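Local atomic coordinates of probable AP endonuclease (PDB entry 6KI3), a protein that probably cleaves DNA on the 5' side of abasic sites during viral DNA repair and binds three zinc ions as cofactor. Residues E166-I171 with S213-S218. Numbering follows the deposited sequence.
Sequences ELFLRI and SVIPPS
Ile215 lies over one face of the Phe168 ring, with Val214 beside it; between 166-171 and 213-218 the contact is apolar, with no hydrogen bond, although a weak one runs just beyond, from Arg172 NH1 to Ser213 O. The pair illustrates how one residue, Phe168, can serve a helix-to-loop contact twice, with its ring to Ile215 and with its CB and carbonyl carbon to Val214. Ile215 CB makes a CH-pi approach, 4.3 Å from the centroid of the Phe168 ring and 22° off the ring normal, displaced toward the rim. From there the side chain runs along the same ring: with CG1 anti to the backbone N (chi1 170°) and chi2 turned to 62°, its terminal methyl CD1 comes to 3.6 Å from Phe168 CE2. Ile171 CD1, from the next turn of the helix, covers the opposite face of the ring, again off-centre, and the ring is thus sandwiched between two isoleucines, which would limit its rotation.

Val214 works differently, against the backbone of the helix. Its CG1 branch is directed at the peptide link between Phe168 and Leu169, reaching 3.3 Å from both Phe168 C and Leu169 N, a close fit for a methyl group. The same methyl touches Phe168 CB at 3.7 Å and, more loosely, Leu169 CB at 4.0 Å, at the more exposed margin of the contact.

Within the TIM barrel, this contact joins helix 161-174 on the outer layer to the loop between helix 198-209 and strand 220-227. Strand 179-184 lies beneath both: Phe168 reaches Ile179 and Leu181, and Ile215 also touches Leu181.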
loop_
_atom_site.group_PDB
_atom_site.type_symbol
_atom_site.label_atom_id
_atom_site.label_comp_id
_atom_site.label_asym_id
_atom_site.label_seq_id
_atom_site.Cartn_x
_atom_site.Cartn_y
_atom_site.Cartn_z
ATOM N N GLU A 166 18.157 -3.767 8.288
ATOM C CA GLU A 166 19.343 -3.842 7.494
ATOM C C GLU A 166 19.193 -3.053 6.212
ATOM O O GLU A 166 20.058 -2.276 5.879
ATOM C CB GLU A 166 19.691 -5.299 7.196
ATOM C CG GLU A 166 20.897 -5.493 6.302
ATOM C CD GLU A 166 21.101 -6.895 5.756
ATOM O OE1 GLU A 166 21.892 -6.988 4.833
ATOM O OE2 GLU A 166 20.502 -7.887 6.198
ATOM N N LEU A 167 18.056 -3.186 5.543
ATOM C CA LEU A 167 17.836 -2.515 4.265
ATOM C C LEU A 167 17.839 -1.000 4.425
ATOM O O LEU A 167 18.575 -0.292 3.729
ATOM C CB LEU A 167 16.518 -2.983 3.649
ATOM C CG LEU A 167 15.998 -2.135 2.486
ATOM C CD1 LEU A 167 16.955 -2.195 1.304
ATOM C CD2 LEU A 167 14.600 -2.571 2.075
ATOM N N PHE A 168 17.018 -0.482 5.340
ATOM C CA PHE A 168 16.858 0.961 5.448
ATOM C C PHE A 168 18.086 1.650 6.030
ATOM O O PHE A 168 18.266 2.850 5.803
ATOM C CB PHE A 168 15.616 1.289 6.279
ATOM C CG PHE A 168 14.353 1.351 5.469
ATOM C CD1 PHE A 168 13.649 0.198 5.162
ATOM C CD2 PHE A 168 13.875 2.565 5.004
ATOM C CE1 PHE A 168 12.489 0.256 4.412
ATOM C CE2 PHE A 168 12.717 2.630 4.253
ATOM C CZ PHE A 168 12.023 1.474 3.956
ATOM N N LEU A 169 18.929 0.931 6.777
ATOM C CA LEU A 169 20.176 1.535 7.235
ATOM C C LEU A 169 21.156 1.692 6.083
ATOM O O LEU A 169 21.838 2.719 5.973
ATOM C CB LEU A 169 20.792 0.705 8.360
ATOM C CG LEU A 169 22.008 1.350 9.031
ATOM C CD1 LEU A 169 21.775 1.527 10.524
ATOM C CD2 LEU A 169 23.262 0.531 8.771
ATOM N N ARG A 170 21.237 0.686 5.211
ATOM C CA ARG A 170 22.001 0.837 3.980
ATOM C C ARG A 170 21.423 1.944 3.109
ATOM O O ARG A 170 22.156 2.582 2.344
ATOM C CB ARG A 170 22.029 -0.490 3.222
ATOM C CG ARG A 170 23.029 -0.538 2.087
ATOM C CD ARG A 170 23.172 -1.949 1.550
ATOM N NE ARG A 170 24.263 -2.051 0.588
ATOM C CZ ARG A 170 25.524 -2.310 0.915
ATOM N NH1 ARG A 170 25.857 -2.494 2.186
ATOM N NH2 ARG A 170 26.454 -2.386 -0.027
ATOM N N ILE A 171 20.115 2.188 3.214
ATOM C CA ILE A 171 19.505 3.318 2.523
ATOM C C ILE A 171 19.983 4.632 3.128
ATOM O O ILE A 171 20.378 5.559 2.411
ATOM C CB ILE A 171 17.969 3.206 2.565
ATOM C CG1 ILE A 171 17.481 2.115 1.608
ATOM C CG2 ILE A 171 17.318 4.546 2.243
ATOM C CD1 ILE A 171 15.973 1.981 1.555
ATOM N N SER A 213 14.630 5.591 14.067
ATOM C CA SER A 213 15.734 6.430 13.621
ATOM C C SER A 213 16.237 6.053 12.235
ATOM O O SER A 213 17.055 6.786 11.671
ATOM C CB SER A 213 16.883 6.358 14.627
ATOM N N VAL A 214 15.774 4.935 11.682
ATOM C CA VAL A 214 16.147 4.507 10.346
ATOM C C VAL A 214 14.958 4.544 9.394
ATOM O O VAL A 214 15.111 4.880 8.217
ATOM C CB VAL A 214 16.777 3.099 10.383
ATOM C CG1 VAL A 214 17.500 2.828 9.095
ATOM C CG2 VAL A 214 17.724 2.971 11.567
ATOM N N ILE A 215 13.772 4.197 9.882
ATOM C CA ILE A 215 12.539 4.312 9.110
ATOM C C ILE A 215 11.483 4.933 10.020
ATOM O O ILE A 215 10.803 4.220 10.775
ATOM C CB ILE A 215 12.107 2.951 8.532
ATOM C CG1 ILE A 215 10.701 3.029 7.926
ATOM C CG2 ILE A 215 12.235 1.834 9.572
ATOM C CD1 ILE A 215 10.585 4.003 6.773
ATOM N N PRO A 216 11.331 6.257 10.007
ATOM C CA PRO A 216 10.388 6.893 10.919
ATOM C C PRO A 216 8.956 6.616 10.499
ATOM O O PRO A 216 8.674 6.398 9.308
ATOM C CB PRO A 216 10.729 8.387 10.803
ATOM C CG PRO A 216 11.343 8.522 9.452
ATOM C CD PRO A 216 12.090 7.243 9.214
ATOM N N PRO A 217 8.011 6.617 11.443
ATOM C CA PRO A 217 6.609 6.346 11.085
ATOM C C PRO A 217 6.000 7.387 10.163
ATOM O O PRO A 217 4.947 7.124 9.568
ATOM C CB PRO A 217 5.897 6.315 12.444
ATOM C CG PRO A 217 6.790 7.094 13.358
ATOM C CD PRO A 217 8.185 6.826 12.891
ATOM N N SER A 218 6.619 8.560 10.024
ATOM C CA SER A 218 6.144 9.529 9.044
ATOM C C SER A 218 6.286 9.011 7.621
ATOM O O SER A 218 5.561 9.468 6.730
ATOM C CB SER A 218 6.903 10.848 9.200
ATOM O OG SER A 218 8.287 10.665 8.958
#